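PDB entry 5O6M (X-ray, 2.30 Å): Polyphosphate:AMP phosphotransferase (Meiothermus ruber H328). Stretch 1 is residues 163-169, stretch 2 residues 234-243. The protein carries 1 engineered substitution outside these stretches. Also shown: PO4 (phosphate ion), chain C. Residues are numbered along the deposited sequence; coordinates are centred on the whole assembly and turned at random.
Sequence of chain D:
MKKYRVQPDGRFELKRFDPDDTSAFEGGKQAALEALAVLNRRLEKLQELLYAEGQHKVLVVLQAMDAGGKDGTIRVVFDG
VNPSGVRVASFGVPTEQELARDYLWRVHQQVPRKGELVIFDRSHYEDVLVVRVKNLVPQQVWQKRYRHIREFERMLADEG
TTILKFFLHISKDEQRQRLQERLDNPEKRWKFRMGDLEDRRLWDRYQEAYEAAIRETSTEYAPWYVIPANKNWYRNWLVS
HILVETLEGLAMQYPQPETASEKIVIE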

# COMPACT_ATOMS: atom_id res chain seq x y z
N ILE D 163 6.96 -15.60 -16.34
CA ILE D 163 6.42 -16.33 -15.20
C ILE D 163 7.05 -17.72 -15.15
O ILE D 163 6.98 -18.47 -16.12
CB ILE D 163 4.89 -16.43 -15.26
CG1 ILE D 163 4.27 -15.04 -15.34
CG2 ILE D 163 4.35 -17.21 -14.07
CD1 ILE D 163 2.76 -15.07 -15.54
N LEU D 164 7.65 -18.05 -14.01
CA LEU D 164 8.13 -19.40 -13.74
C LEU D 164 7.46 -19.90 -12.47
O LEU D 164 7.50 -19.22 -11.43
CB LEU D 164 9.65 -19.43 -13.58
CG LEU D 164 10.51 -19.11 -14.80
CD1 LEU D 164 11.85 -19.84 -14.72
CD2 LEU D 164 9.78 -19.44 -16.08
N LYS D 165 6.86 -21.08 -12.54
CA LYS D 165 6.22 -21.70 -11.39
C LYS D 165 6.92 -23.02 -11.10
O LYS D 165 7.05 -23.87 -11.98
CB LYS D 165 4.72 -21.90 -11.63
CG LYS D 165 3.98 -20.59 -11.88
CD LYS D 165 2.50 -20.81 -12.17
CE LYS D 165 2.26 -21.47 -13.51
NZ LYS D 165 0.81 -21.46 -13.86
N PHE D 166 7.39 -23.17 -9.86
CA PHE D 166 8.13 -24.35 -9.44
C PHE D 166 7.36 -25.05 -8.34
O PHE D 166 7.05 -24.44 -7.31
CB PHE D 166 9.53 -23.97 -8.94
CG PHE D 166 10.43 -23.40 -10.00
CD1 PHE D 166 11.07 -24.22 -10.91
CD2 PHE D 166 10.63 -22.03 -10.09
CE1 PHE D 166 11.89 -23.69 -11.90
CE2 PHE D 166 11.46 -21.49 -11.07
CZ PHE D 166 12.09 -22.33 -11.97
N PHE D 167 7.03 -26.32 -8.56
CA PHE D 167 6.56 -27.20 -7.50
C PHE D 167 7.75 -28.06 -7.07
O PHE D 167 8.23 -28.89 -7.85
CB PHE D 167 5.38 -28.05 -7.97
CG PHE D 167 4.86 -29.00 -6.92
CD1 PHE D 167 4.36 -28.51 -5.72
CD2 PHE D 167 4.89 -30.37 -7.12
CE1 PHE D 167 3.88 -29.37 -4.75
CE2 PHE D 167 4.41 -31.24 -6.15
CZ PHE D 167 3.90 -30.74 -4.96
N LEU D 168 8.24 -27.85 -5.86
CA LEU D 168 9.31 -28.68 -5.31
C LEU D 168 8.68 -29.95 -4.74
O LEU D 168 7.94 -29.89 -3.74
CB LEU D 168 10.12 -27.93 -4.26
CG LEU D 168 10.59 -26.52 -4.63
CD1 LEU D 168 11.33 -25.87 -3.47
CD2 LEU D 168 11.43 -26.53 -5.90
N HIS D 169 8.99 -31.09 -5.35
CA HIS D 169 8.24 -32.33 -5.15
C HIS D 169 9.03 -33.27 -4.25
O HIS D 169 10.06 -33.81 -4.66
CB HIS D 169 7.94 -32.98 -6.50
CG HIS D 169 7.05 -34.17 -6.42
ND1 HIS D 169 6.02 -34.27 -5.50
CD2 HIS D 169 7.01 -35.32 -7.14
CE1 HIS D 169 5.40 -35.42 -5.66
NE2 HIS D 169 5.98 -36.08 -6.65
N TYR D 234 20.21 -31.43 -6.13
CA TYR D 234 19.57 -31.51 -7.44
C TYR D 234 18.48 -30.46 -7.58
O TYR D 234 18.39 -29.77 -8.61
CB TYR D 234 19.00 -32.91 -7.66
CG TYR D 234 18.52 -33.13 -9.08
CD1 TYR D 234 19.43 -33.27 -10.12
CD2 TYR D 234 17.16 -33.20 -9.38
CE1 TYR D 234 19.00 -33.47 -11.42
CE2 TYR D 234 16.73 -33.41 -10.67
CZ TYR D 234 17.65 -33.54 -11.69
OH TYR D 234 17.23 -33.74 -12.98
N ARG D 235 17.64 -30.32 -6.55
CA ARG D 235 16.63 -29.27 -6.55
C ARG D 235 17.26 -27.91 -6.85
O ARG D 235 16.82 -27.19 -7.75
CB ARG D 235 15.91 -29.25 -5.20
CG ARG D 235 14.93 -28.11 -5.00
CD ARG D 235 14.67 -27.90 -3.51
NE ARG D 235 15.78 -27.21 -2.86
CZ ARG D 235 16.06 -27.30 -1.57
NH1 ARG D 235 15.33 -28.07 -0.78
NH2 ARG D 235 17.09 -26.63 -1.07
N ASN D 236 18.30 -27.56 -6.09
CA ASN D 236 18.96 -26.27 -6.28
C ASN D 236 19.56 -26.16 -7.68
O ASN D 236 19.47 -25.10 -8.31
CB ASN D 236 20.03 -26.06 -5.21
CG ASN D 236 19.45 -26.05 -3.81
OD1 ASN D 236 18.27 -25.76 -3.61
ND2 ASN D 236 20.28 -26.38 -2.82
N TRP D 237 20.20 -27.23 -8.17
CA TRP D 237 20.80 -27.16 -9.50
C TRP D 237 19.73 -27.01 -10.58
O TRP D 237 19.87 -26.19 -11.49
CB TRP D 237 21.65 -28.40 -9.78
CG TRP D 237 22.13 -28.42 -11.21
CD1 TRP D 237 23.22 -27.78 -11.71
CD2 TRP D 237 21.49 -29.06 -12.32
NE1 TRP D 237 23.32 -28.01 -13.07
CE2 TRP D 237 22.27 -28.79 -13.47
CE3 TRP D 237 20.34 -29.85 -12.46
CZ2 TRP D 237 21.94 -29.27 -14.73
CZ3 TRP D 237 20.01 -30.33 -13.72
CH2 TRP D 237 20.81 -30.04 -14.84
N LEU D 238 18.67 -27.82 -10.50
CA LEU D 238 17.67 -27.82 -11.56
C LEU D 238 16.93 -26.49 -11.62
O LEU D 238 16.74 -25.91 -12.70
CB LEU D 238 16.69 -28.98 -11.37
CG LEU D 238 15.64 -29.11 -12.47
CD1 LEU D 238 16.30 -29.16 -13.84
CD2 LEU D 238 14.77 -30.34 -12.24
N VAL D 239 16.50 -25.98 -10.46
CA VAL D 239 15.84 -24.67 -10.44
C VAL D 239 16.77 -23.61 -11.00
O VAL D 239 16.35 -22.75 -11.78
CB VAL D 239 15.37 -24.32 -9.01
CG1 VAL D 239 14.95 -22.87 -8.94
CG2 VAL D 239 14.22 -25.23 -8.60
N SER D 240 18.05 -23.65 -10.62
CA SER D 240 19.01 -22.68 -11.13
C SER D 240 19.12 -22.76 -12.65
O SER D 240 19.11 -21.73 -13.34
CB SER D 240 20.37 -22.90 -10.49
OG SER D 240 20.30 -22.75 -9.08
N HIS D 241 19.20 -23.98 -13.20
CA HIS D 241 19.34 -24.11 -14.65
C HIS D 241 18.14 -23.54 -15.37
O HIS D 241 18.29 -22.74 -16.31
CB HIS D 241 19.54 -25.58 -15.03
CG HIS D 241 19.55 -25.80 -16.51
ND1 HIS D 241 20.64 -25.50 -17.31
CD2 HIS D 241 18.60 -26.29 -17.35
CE1 HIS D 241 20.35 -25.79 -18.57
NE2 HIS D 241 19.12 -26.27 -18.62
N ILE D 242 16.94 -23.92 -14.95
CA ILE D 242 15.73 -23.43 -15.61
C ILE D 242 15.67 -21.91 -15.54
O ILE D 242 15.40 -21.24 -16.54
CB ILE D 242 14.49 -24.09 -14.99
CG1 ILE D 242 14.49 -25.59 -15.30
CG2 ILE D 242 13.21 -23.42 -15.47
CD1 ILE D 242 13.56 -26.42 -14.45
N LEU D 243 15.97 -21.34 -14.37
CA LEU D 243 15.90 -19.89 -14.21
C LEU D 243 16.92 -19.18 -15.10
O LEU D 243 16.58 -18.21 -15.79
CB LEU D 243 16.11 -19.50 -12.75
CG LEU D 243 16.22 -17.99 -12.51
CD1 LEU D 243 14.98 -17.29 -13.04
CD2 LEU D 243 16.44 -17.68 -11.04
P PO4 C . 17.62 -27.14 2.72
O1 PO4 C . 18.07 -28.24 3.65
O2 PO4 C . 18.53 -27.09 1.52
O3 PO4 C . 17.67 -25.81 3.43
O4 PO4 C . 16.20 -27.42 2.26

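The most distinctive feature of this contact is an arginine that serves two environments at once. Arg-235, on the helix, lays the aliphatic part of its side chain against the strand, with CD 3.9 Å from CD1 of Leu-168, while its guanidinium reaches on to a phosphate ion. Arg-235 NH2 donates to PO4 O2 at 3.0 Å and Arg-235 NH1 to PO4 O4 at 3.2 Å, so two nitrogens of the planar group meet two oxygens of the ion, with O2 near the guanidinium plane. The neighbouring Asn-236 takes up the NE-NH2 edge: its OD1 accepts from Arg-235 NE at 3.0 Å and from Arg-235 NH2 at 2.9 Å. The phosphate probably comes from the crystallisation liquor.

The rest of the interface illustrates a general principle of alpha/beta packing, in which a helix lies against a strand chiefly through apolar side chains. Strand 163-169 and helix 234-243 run nearly antiparallel, at 164°, with their axes 10.5 Å apart at closest approach. No hydrogen bond passes between them. Within the helix, backbone bonds of the i to i-4 kind are donated by the N atoms of Leu-238 through Leu-243, such as Val-239 N to Arg-235 O at 3.0 Å, and Ser-240 OG also donates to Asn-236 O at 2.6 Å.

The alternation of the strand selects which residues take part. Leu-164, Phe-166 and Leu-168 point toward the helix, whereas Ile-163, Lys-165, Phe-167 and His-169 make no contact with it. Because the stretches run in nearly opposite senses, Leu-164 lies nearest Leu-243 in backbone register, Phe-166 nearest Val-239 and Leu-168 nearest Arg-235: two residues along the strand match about one helical turn.

Phe-166 is the centrepiece and has the largest area covered by the opposing stretch. Val-239 places CG1 over one face of the Phe-166 ring, 4.2 Å from the ring centroid and 10° off the normal, a CH-pi arrangement that sets a methyl against the pi electrons. Ile-242 approaches the ring edge instead, its CG2 lying 3.8 Å from Phe-166 CE1. Thus one aromatic ring packs against two successive contact positions of the helix.

The flanking leucines extend the apolar seam. Leu-164 CD1 sits 3.9 Å from Ile-242 CG2 and 4.1 Å from Leu-243 CA, close to the helix backbone itself. Toward the other end, Leu-168 CD2 comes within 4.1 Å of Val-239 CG2. These are van der Waals contacts between buried groups. The whole contact, Phe-166 and Arg-235 included, buries 310 Å², both sides summed.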